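Local coordinates for protein exopolygalacturonate lyase (PDB 5A29) that probably cleaves pectate chains by beta-elimination as a manganese-binding family 2 polysaccharide lyase, at residues 189-194 with 264-269; 230-235 with 284-289; 323-328 with 381-386. All coordinates share one frame; numbering follows the deposited sequence. Where two conformers were deposited one is given.

Overall arrangement
From the N terminus, the loop at 189-194 comes first, then the run at 230-235 that leads into helix 234-250. Residues 264-269, on helix 259-272, close interaction 1 on the earlier loop. The chain then reaches 284-289, which returns to 230-235 and closes interaction 2, so these two closures cross. They also touch: Asp192 and Met193 bond to the backbone of Leu231, and Gln269 packs on Phe285. Interaction 3 follows in series, joining the loop before helix 331-349 to the one after strand 377-378. Glu323 packs against Gln284 and Pro288 of interaction 2, whereas interactions 1 and 3 do not touch.

Interaction 1: residues 189-194 with 264-269; sequences QSLDMG and QYLMTQ
Apolar side chains make this buried contact, which seats Leu191 and Met193, from the long loop after helix 170-184, on Tyr265 and Leu266 of helix 259-272; no hydrogen bond runs directly between the segments. Leu191 meets the tyrosine ring along one side: its CG lies at the ring edge, in plane, while its CD2 reaches Tyr265 CE2 obliquely at 3.7 Å. Leu191 CB faces Leu266 CD1 at 4.3 Å, and the sulfur Met193 SD sits 4.2 Å from Leu266 CD2, so the two loop residues together pack on the methyls of Leu266. Tyr265 holds CG opposite its own amide nitrogen (chi1 172°), which carries the ring out from the helix to the loop. At its far end, one water donates to Tyr265 OH at 2.7 Å and to Gln189 O at 2.9 Å, bridging the segments. Tyr265 OH also hydrogen-bonds to Ala214 O, on a third piece of chain; Gln189 NE2 reaches the same oxygen in one of the two conformers of that side chain, and so less certainly. Gln269 NE2 lies over one face of the tyrosine ring while donating to Tyr265 O at 3.0 Å. Around this, Pro213 touches Tyr265, Trp262 of the same helix covers Leu191, and helix 234-250 packs alongside, with Leu240 against Met193 and Ile241 against Leu266.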
loop_
_atom_site.group_PDB
_atom_site.type_symbol
_atom_site.label_atom_id
_atom_site.label_comp_id
_atom_site.label_asym_id
_atom_site.label_seq_id
_atom_site.Cartn_x
_atom_site.Cartn_y
_atom_site.Cartn_z
ATOM N N GLN A 189 7.443 7.794 -23.594
ATOM C CA GLN A 189 6.380 7.291 -24.474
ATOM C C GLN A 189 5.892 5.915 -24.034
ATOM O O GLN A 189 4.705 5.638 -24.131
ATOM C CB GLN A 189 6.761 7.339 -25.988
ATOM C CG GLN A 189 5.954 6.437 -26.944
ATOM C CD GLN A 189 4.519 6.893 -27.291
ATOM O OE1 GLN A 189 4.245 7.262 -28.458
ATOM N NE2 GLN A 189 3.565 6.751 -26.331
ATOM N N SER A 190 6.765 5.064 -23.512
ATOM C CA SER A 190 6.277 3.733 -23.098
ATOM C C SER A 190 5.845 3.738 -21.632
ATOM O O SER A 190 5.186 2.786 -21.182
ATOM C CB SER A 190 7.421 2.732 -23.279
ATOM O OG SER A 190 8.448 3.046 -22.383
ATOM N N LEU A 191 6.325 4.747 -20.893
ATOM C CA LEU A 191 6.083 4.885 -19.420
ATOM C C LEU A 191 6.613 3.681 -18.659
ATOM O O LEU A 191 6.098 3.321 -17.584
ATOM C CB LEU A 191 4.589 5.188 -19.122
ATOM C CG LEU A 191 4.206 6.679 -19.103
ATOM C CD1 LEU A 191 4.910 7.408 -17.979
ATOM C CD2 LEU A 191 4.637 7.339 -20.426
ATOM N N ASP A 192 7.691 3.088 -19.187
ATOM C CA ASP A 192 8.474 2.161 -18.407
ATOM C C ASP A 192 8.949 2.898 -17.157
ATOM O O ASP A 192 9.429 4.006 -17.271
ATOM C CB ASP A 192 9.674 1.663 -19.234
ATOM C CG ASP A 192 9.263 0.542 -20.181
ATOM O OD1 ASP A 192 8.335 -0.221 -19.823
ATOM O OD2 ASP A 192 9.799 0.469 -21.313
ATOM N N MET A 193 8.772 2.291 -15.973
ATOM C CA MET A 193 9.145 2.922 -14.674
ATOM C C MET A 193 10.190 2.072 -14.007
ATOM O O MET A 193 9.968 0.875 -13.846
ATOM C CB MET A 193 7.894 2.929 -13.751
ATOM C CG MET A 193 6.862 3.862 -14.403
ATOM S SD MET A 193 5.193 3.759 -13.658
ATOM C CE MET A 193 4.476 2.294 -14.394
ATOM N N GLY A 194 11.316 2.681 -13.656
ATOM C CA GLY A 194 12.393 1.961 -12.974
ATOM C C GLY A 194 11.998 1.940 -11.488
ATOM O O GLY A 194 11.289 2.814 -11.017
ATOM N N GLN A 264 -3.415 11.503 -15.105
ATOM C CA GLN A 264 -4.516 10.977 -15.845
ATOM C C GLN A 264 -4.033 10.021 -16.985
ATOM O O GLN A 264 -4.637 8.968 -17.201
ATOM C CB GLN A 264 -5.373 12.106 -16.455
ATOM C CG GLN A 264 -6.537 11.613 -17.266
ATOM C CD GLN A 264 -7.274 12.764 -17.951
ATOM O OE1 GLN A 264 -6.681 13.549 -18.681
ATOM N NE2 GLN A 264 -8.566 12.834 -17.740
ATOM N N TYR A 265 -3.004 10.421 -17.710
ATOM C CA TYR A 265 -2.523 9.572 -18.858
ATOM C C TYR A 265 -2.120 8.186 -18.303
ATOM O O TYR A 265 -2.484 7.139 -18.837
ATOM C CB TYR A 265 -1.335 10.254 -19.510
ATOM C CG TYR A 265 -0.670 9.374 -20.558
ATOM C CD1 TYR A 265 -1.272 9.202 -21.835
ATOM C CD2 TYR A 265 0.466 8.632 -20.244
ATOM C CE1 TYR A 265 -0.693 8.348 -22.796
ATOM C CE2 TYR A 265 1.040 7.769 -21.180
ATOM C CZ TYR A 265 0.467 7.649 -22.470
ATOM O OH TYR A 265 1.066 6.780 -23.420
ATOM N N LEU A 266 -1.295 8.210 -17.265
ATOM C CA LEU A 266 -0.771 6.949 -16.702
ATOM C C LEU A 266 -1.899 6.081 -16.150
ATOM O O LEU A 266 -2.018 4.881 -16.445
ATOM C CB LEU A 266 0.311 7.267 -15.657
ATOM C CG LEU A 266 0.968 6.053 -14.971
ATOM C CD1 LEU A 266 1.571 5.043 -15.997
ATOM C CD2 LEU A 266 2.070 6.543 -14.041
ATOM N N MET A 267 -2.803 6.668 -15.377
ATOM C CA MET A 267 -3.969 5.911 -14.868
ATOM C C MET A 267 -4.806 5.292 -16.011
ATOM O O MET A 267 -5.278 4.125 -15.946
ATOM C CB MET A 267 -4.842 6.808 -13.984
ATOM C CG MET A 267 -6.065 6.122 -13.440
ATOM S SD MET A 267 -7.194 7.223 -12.480
ATOM C CE MET A 267 -6.120 7.860 -11.243
ATOM N N THR A 268 -4.998 6.081 -17.074
ATOM C CA THR A 268 -5.809 5.645 -18.212
ATOM C C THR A 268 -5.189 4.446 -18.960
ATOM O O THR A 268 -5.930 3.668 -19.529
ATOM C CB THR A 268 -5.906 6.857 -19.213
ATOM O OG1 THR A 268 -6.762 7.811 -18.584
ATOM C CG2 THR A 268 -6.611 6.447 -20.476
ATOM N N GLN A 269 -3.863 4.372 -19.013
ATOM C CA GLN A 269 -3.209 3.251 -19.774
ATOM C C GLN A 269 -3.691 1.873 -19.201
ATOM O O GLN A 269 -3.914 0.886 -19.982
ATOM C CB GLN A 269 -1.697 3.383 -19.783
ATOM C CG GLN A 269 -1.098 4.664 -20.463
ATOM C CD GLN A 269 -1.909 5.029 -21.715
ATOM O OE1 GLN A 269 -1.852 4.315 -22.719
ATOM N NE2 GLN A 269 -2.753 6.061 -21.611
HETATM O O HOH W 1 2.470 4.646 -22.664
#

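Interaction 2: residues 230-235 with 284-289; sequences GLTFIN and QFTSPK. With SRT (S,R meso-tartaric acid), chain Q; SRT (S,R meso-tartaric acid), chain D.
Gly230 lies against Pro288 and Phe233 against Gln284, with CA atoms 3.8 Å and 4.6 Å apart in the two pairs, and the touching runs head in nearly opposite directions, 153° apart. Just upstream, strand 227-228 runs parallel to strand 287-288; the chain then bends back, with an inverse gamma turn centred on Leu231. Gly230 presses its CA onto the Ser287-Pro288 peptide. Thr232 buries the largest share of any one residue, with Gln284 close behind. With OG1 lodged between its own N and carbonyl carbon, the hydroxyl faces the partner segment: Thr232 OG1 donates to Thr286 OG1 at 2.8 Å and accepts from Phe285 N at 3.3 Å. Its carbon side covers the Phe285 ring, Thr232 CB lying 3.8 Å from the ring centroid and 18° off the normal, a CH-pi contact. Phe233 and Gln284 run side by side with ring and amide planes 88° apart, and Gln284 OE1 comes to the ring edge, 3.3 Å from Phe233 CD1. The amide is held from its other end, since Gln284 NE2 donates to Thr286 O at 3.0 Å. Phe233 CZ approaches C3 of one bound tartrate at 3.7 Å, in a pocket shared with Leu231; Ile234 belongs to a second. The buried Thr232 hydroxyl thus both donates and accepts across the contact, and the side-chain oxygen OE1 of Gln284 probably favours the slightly positive ring edge.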
loop_
_atom_site.group_PDB
_atom_site.type_symbol
_atom_site.label_atom_id
_atom_site.label_comp_id
_atom_site.label_asym_id
_atom_site.label_seq_id
_atom_site.Cartn_x
_atom_site.Cartn_y
_atom_site.Cartn_z
ATOM N N GLY A 230 8.366 -3.515 -20.492
ATOM C CA GLY A 230 7.288 -4.152 -19.732
ATOM C C GLY A 230 7.265 -3.652 -18.262
ATOM O O GLY A 230 6.748 -4.348 -17.395
ATOM N N LEU A 231 7.862 -2.494 -17.971
ATOM C CA LEU A 231 7.982 -2.037 -16.565
ATOM C C LEU A 231 6.793 -1.131 -16.170
ATOM O O LEU A 231 6.973 0.041 -15.902
ATOM C CB LEU A 231 9.320 -1.357 -16.332
ATOM C CG LEU A 231 10.545 -2.240 -16.705
ATOM C CD1 LEU A 231 11.877 -1.472 -16.570
ATOM C CD2 LEU A 231 10.524 -3.504 -15.811
ATOM N N THR A 232 5.593 -1.665 -16.252
ATOM C CA THR A 232 4.421 -0.829 -16.052
ATOM C C THR A 232 3.511 -1.469 -14.968
ATOM O O THR A 232 2.310 -1.266 -14.953
ATOM C CB THR A 232 3.615 -0.637 -17.379
ATOM O OG1 THR A 232 3.373 -1.926 -17.957
ATOM C CG2 THR A 232 4.491 0.162 -18.407
ATOM N N PHE A 233 4.135 -2.182 -14.035
ATOM C CA PHE A 233 3.349 -2.853 -12.975
ATOM C C PHE A 233 2.570 -1.754 -12.195
ATOM O O PHE A 233 3.139 -0.737 -11.882
ATOM C CB PHE A 233 4.368 -3.423 -11.936
ATOM C CG PHE A 233 5.521 -4.163 -12.575
ATOM C CD1 PHE A 233 5.270 -5.312 -13.337
ATOM C CD2 PHE A 233 6.787 -3.634 -12.557
ATOM C CE1 PHE A 233 6.322 -5.965 -14.011
ATOM C CE2 PHE A 233 7.854 -4.283 -13.208
ATOM C CZ PHE A 233 7.620 -5.467 -13.906
ATOM N N ILE A 234 1.346 -2.073 -11.790
ATOM C CA ILE A 234 0.498 -1.126 -11.043
ATOM C C ILE A 234 1.089 -0.866 -9.652
ATOM O O ILE A 234 0.827 0.191 -9.079
ATOM C CB ILE A 234 -0.963 -1.614 -11.036
ATOM C CG1 ILE A 234 -1.934 -0.533 -10.452
ATOM C CG2 ILE A 234 -1.157 -2.901 -10.132
ATOM C CD1 ILE A 234 -2.036 0.792 -11.181
ATOM N N ASN A 235 1.967 -1.759 -9.144
ATOM C CA ASN A 235 2.613 -1.463 -7.842
ATOM C C ASN A 235 3.841 -0.574 -7.993
ATOM O O ASN A 235 4.541 -0.356 -7.023
ATOM C CB ASN A 235 2.897 -2.739 -7.010
ATOM C CG ASN A 235 4.067 -3.568 -7.577
ATOM O OD1 ASN A 235 4.633 -3.238 -8.655
ATOM N ND2 ASN A 235 4.491 -4.591 -6.820
ATOM N N GLN A 284 -0.727 -4.655 -15.522
ATOM C CA GLN A 284 0.203 -3.726 -16.212
ATOM C C GLN A 284 -0.326 -3.607 -17.667
ATOM O O GLN A 284 -1.185 -4.422 -18.100
ATOM C CB GLN A 284 1.660 -4.233 -16.218
ATOM C CG GLN A 284 1.865 -5.563 -16.968
ATOM C CD GLN A 284 3.113 -6.257 -16.444
ATOM O OE1 GLN A 284 3.093 -6.846 -15.338
ATOM N NE2 GLN A 284 4.193 -6.213 -17.195
ATOM N N PHE A 285 0.222 -2.658 -18.408
ATOM C CA PHE A 285 -0.354 -2.367 -19.757
ATOM C C PHE A 285 0.668 -2.628 -20.860
ATOM O O PHE A 285 0.342 -2.403 -22.043
ATOM C CB PHE A 285 -0.940 -0.936 -19.900
ATOM C CG PHE A 285 -0.006 0.177 -19.520
ATOM C CD1 PHE A 285 0.050 0.654 -18.220
ATOM C CD2 PHE A 285 0.801 0.804 -20.484
ATOM C CE1 PHE A 285 0.895 1.709 -17.849
ATOM C CE2 PHE A 285 1.627 1.861 -20.140
ATOM C CZ PHE A 285 1.689 2.356 -18.835
ATOM N N THR A 286 1.848 -3.126 -20.490
ATOM C CA THR A 286 2.851 -3.536 -21.517
ATOM C C THR A 286 3.526 -4.828 -21.047
ATOM O O THR A 286 3.512 -5.095 -19.848
ATOM C CB THR A 286 3.935 -2.483 -21.735
ATOM O OG1 THR A 286 4.608 -2.158 -20.512
ATOM C CG2 THR A 286 3.369 -1.182 -22.377
ATOM N N SER A 287 4.126 -5.605 -21.968
ATOM C CA SER A 287 4.974 -6.759 -21.639
ATOM C C SER A 287 6.389 -6.459 -22.041
ATOM O O SER A 287 6.657 -5.591 -22.909
ATOM C CB SER A 287 4.602 -8.020 -22.471
ATOM O OG SER A 287 3.346 -8.566 -22.104
ATOM N N PRO A 288 7.320 -7.173 -21.417
ATOM C CA PRO A 288 8.721 -7.068 -21.750
ATOM C C PRO A 288 9.018 -7.778 -23.063
ATOM O O PRO A 288 8.562 -8.908 -23.312
ATOM C CB PRO A 288 9.409 -7.831 -20.624
ATOM C CG PRO A 288 8.427 -8.795 -20.127
ATOM C CD PRO A 288 7.041 -8.184 -20.369
ATOM N N LYS A 289 9.774 -7.089 -23.902
ATOM C CA LYS A 289 10.298 -7.729 -25.119
ATOM C C LYS A 289 11.284 -8.853 -24.782
ATOM O O LYS A 289 12.108 -8.721 -23.867
ATOM C CB LYS A 289 11.103 -6.655 -25.862
ATOM C CG LYS A 289 11.270 -6.915 -27.339
ATOM C CD LYS A 289 11.926 -5.702 -28.007
ATOM C CE LYS A 289 12.598 -6.087 -29.334
ATOM N NZ LYS A 289 11.619 -6.717 -30.273
HETATM O O1 SRT Q . 12.594 -6.755 -15.153
HETATM O O11 SRT Q . 13.376 -8.721 -14.407
HETATM C C1 SRT Q . 12.731 -7.667 -14.278
HETATM C C2 SRT Q . 12.127 -7.599 -12.896
HETATM O O2 SRT Q . 13.122 -7.510 -11.888
HETATM C C3 SRT Q . 10.866 -6.833 -12.640
HETATM O O3 SRT Q . 10.126 -8.042 -12.725
HETATM C C4 SRT Q . 10.783 -6.351 -11.170
HETATM O O4 SRT Q . 10.150 -7.098 -10.378
HETATM O O41 SRT Q . 11.373 -5.263 -10.838
HETATM O O1 SRT D . -4.479 -1.744 -12.102
HETATM O O11 SRT D . -5.913 -2.151 -13.686
HETATM C C1 SRT D . -5.565 -1.516 -12.680
HETATM C C2 SRT D . -6.330 -0.326 -12.136
HETATM O O2 SRT D . -6.185 0.578 -13.174
HETATM C C3 SRT D . -7.835 -0.368 -11.778
HETATM O O3 SRT D . -8.480 -1.557 -12.164
HETATM C C4 SRT D . -8.206 -0.143 -10.322
HETATM O O4 SRT D . -9.244 0.567 -10.211
HETATM O O41 SRT D . -7.504 -0.608 -9.353
#

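Interaction 3: residues 323-328 with 381-386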
loop_
_atom_site.group_PDB
_atom_site.type_symbol
_atom_site.label_atom_id
_atom_site.label_comp_id
_atom_site.label_asym_id
_atom_site.label_seq_id
_atom_site.Cartn_x
_atom_site.Cartn_y
_atom_site.Cartn_z
ATOM N N GLU A 323 1.861 -11.002 -18.795
ATOM C CA GLU A 323 1.986 -10.600 -17.343
ATOM C C GLU A 323 0.823 -9.761 -16.830
ATOM O O GLU A 323 0.404 -9.900 -15.642
ATOM C CB GLU A 323 3.301 -9.871 -17.097
ATOM C CG GLU A 323 4.491 -10.842 -17.250
ATOM C CD GLU A 323 5.835 -10.154 -17.127
ATOM O OE1 GLU A 323 6.012 -9.200 -16.280
ATOM O OE2 GLU A 323 6.786 -10.589 -17.815
ATOM N N GLY A 324 0.343 -8.836 -17.678
ATOM C CA GLY A 324 -0.776 -7.958 -17.214
ATOM C C GLY A 324 -2.056 -8.698 -16.974
ATOM O O GLY A 324 -2.901 -8.235 -16.205
ATOM N N ASN A 325 -2.236 -9.863 -17.596
ATOM C CA ASN A 325 -3.457 -10.622 -17.426
ATOM C C ASN A 325 -3.437 -11.590 -16.245
ATOM O O ASN A 325 -4.491 -12.169 -15.934
ATOM C CB ASN A 325 -3.807 -11.424 -18.691
ATOM C CG ASN A 325 -3.929 -10.499 -19.905
ATOM O OD1 ASN A 325 -4.720 -9.546 -19.875
ATOM N ND2 ASN A 325 -3.134 -10.752 -20.937
ATOM N N VAL A 326 -2.339 -11.659 -15.528
ATOM C CA VAL A 326 -2.313 -12.532 -14.301
ATOM C C VAL A 326 -2.915 -11.777 -13.074
ATOM O O VAL A 326 -2.402 -10.709 -12.703
ATOM C CB VAL A 326 -0.872 -12.916 -13.980
ATOM C CG1 VAL A 326 -0.781 -13.688 -12.641
ATOM C CG2 VAL A 326 -0.297 -13.804 -15.128
ATOM N N LEU A 327 -3.988 -12.301 -12.516
ATOM C CA LEU A 327 -4.671 -11.629 -11.411
ATOM C C LEU A 327 -4.494 -12.506 -10.101
ATOM O O LEU A 327 -5.261 -12.355 -9.164
ATOM C CB LEU A 327 -6.163 -11.465 -11.674
ATOM C CG LEU A 327 -6.407 -10.671 -12.990
ATOM C CD1 LEU A 327 -7.904 -10.392 -13.077
ATOM C CD2 LEU A 327 -5.656 -9.353 -12.952
ATOM N N PHE A 328 -3.504 -13.370 -10.068
ATOM C CA PHE A 328 -3.216 -14.145 -8.816
ATOM C C PHE A 328 -1.813 -13.841 -8.400
ATOM O O PHE A 328 -1.148 -12.870 -8.874
ATOM C CB PHE A 328 -3.482 -15.650 -9.033
ATOM C CG PHE A 328 -2.818 -16.214 -10.319
ATOM C CD1 PHE A 328 -3.486 -16.181 -11.559
ATOM C CD2 PHE A 328 -1.534 -16.755 -10.281
ATOM C CE1 PHE A 328 -2.874 -16.651 -12.753
ATOM C CE2 PHE A 328 -0.897 -17.208 -11.463
ATOM C CZ PHE A 328 -1.570 -17.141 -12.710
ATOM N N ILE A 381 -7.195 -16.300 -11.072
ATOM C CA ILE A 381 -7.675 -16.263 -12.420
ATOM C C ILE A 381 -6.799 -15.379 -13.306
ATOM O O ILE A 381 -6.028 -14.525 -12.812
ATOM C CB ILE A 381 -9.148 -15.699 -12.481
ATOM C CG1 ILE A 381 -9.238 -14.236 -11.920
ATOM C CG2 ILE A 381 -10.159 -16.672 -11.888
ATOM C CD1 ILE A 381 -10.441 -13.481 -12.522
ATOM N N PHE A 382 -6.932 -15.604 -14.614
ATOM C CA PHE A 382 -6.470 -14.588 -15.605
ATOM C C PHE A 382 -7.636 -13.646 -15.953
ATOM O O PHE A 382 -8.792 -13.927 -15.582
ATOM C CB PHE A 382 -6.005 -15.314 -16.910
ATOM C CG PHE A 382 -4.698 -16.074 -16.745
ATOM C CD1 PHE A 382 -4.708 -17.387 -16.247
ATOM C CD2 PHE A 382 -3.476 -15.513 -17.103
ATOM C CE1 PHE A 382 -3.504 -18.106 -16.101
ATOM C CE2 PHE A 382 -2.270 -16.229 -16.926
ATOM C CZ PHE A 382 -2.308 -17.536 -16.395
ATOM N N SER A 383 -7.323 -12.486 -16.613
ATOM C CA SER A 383 -8.309 -11.427 -16.810
ATOM C C SER A 383 -9.435 -11.858 -17.767
ATOM O O SER A 383 -10.460 -11.218 -17.828
ATOM C CB SER A 383 -7.603 -10.170 -17.354
ATOM O OG SER A 383 -7.018 -10.593 -18.609
ATOM N N ASP A 384 -9.268 -12.959 -18.517
ATOM C CA ASP A 384 -10.402 -13.516 -19.312
ATOM C C ASP A 384 -11.281 -14.466 -18.483
ATOM O O ASP A 384 -12.310 -14.945 -18.974
ATOM C CB ASP A 384 -9.877 -14.316 -20.499
ATOM C CG ASP A 384 -9.236 -15.646 -20.066
ATOM O OD1 ASP A 384 -8.826 -15.757 -18.907
ATOM O OD2 ASP A 384 -9.114 -16.582 -20.879
ATOM N N GLY A 385 -10.944 -14.663 -17.201
ATOM C CA GLY A 385 -11.785 -15.535 -16.345
ATOM C C GLY A 385 -11.288 -16.976 -16.198
ATOM O O GLY A 385 -11.841 -17.730 -15.397
ATOM N N THR A 386 -10.236 -17.345 -16.934
ATOM C CA THR A 386 -9.696 -18.712 -16.871
ATOM C C THR A 386 -9.125 -18.888 -15.451
ATOM O O THR A 386 -8.268 -18.110 -15.040
ATOM C CB THR A 386 -8.537 -18.926 -17.847
ATOM O OG1 THR A 386 -9.027 -18.767 -19.168
ATOM C CG2 THR A 386 -7.996 -20.384 -17.744
HETATM O O HOH W 2 -7.153 -13.948 -8.900
#
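Val326 and Phe382 pair their backbones in a single antiparallel bridge, and the hydrogen bonds flank this non-hydrogen-bonded pair. Ser383 N donates to Asn325 O at 2.9 Å, in the carbonyl plane on a lone pair. On the other flank Leu327 N donates to Ile381 O at 3.0 Å. Farther along, a water accepts a hydrogen bond from Ile381 N at 3.2 Å. Ser383 OG, held between its own N and carbonyl carbon (chi1 60°), faces Asn325 and donates a hydrogen bond to Asn325 OD1 at 2.8 Å, from above the amide plane, while Asn325 ND2 serves Pro223 O and Ile320 O. Both ends of this buried amide are therefore occupied. Val326 O is taken by Asn331 ND2, and Phe382 N donates to Thr386 O. Apolar groups flank the bridge: Phe328 points its edge at one face of Phe382 in a T-shaped pair, centroids 5.2 Å apart and planes at 78°. A type I beta turn starts at Phe382 and runs to Gly385, and Asp384 OD1 accepts from Thr386 N in an Asx turn. Away from the manganese site, this is an isolated beta bridge between two loops, one of which turns at once, packed against helix 308-317 through Val326 and Phe382 and against helix 353-370 through Leu327 and Ile381.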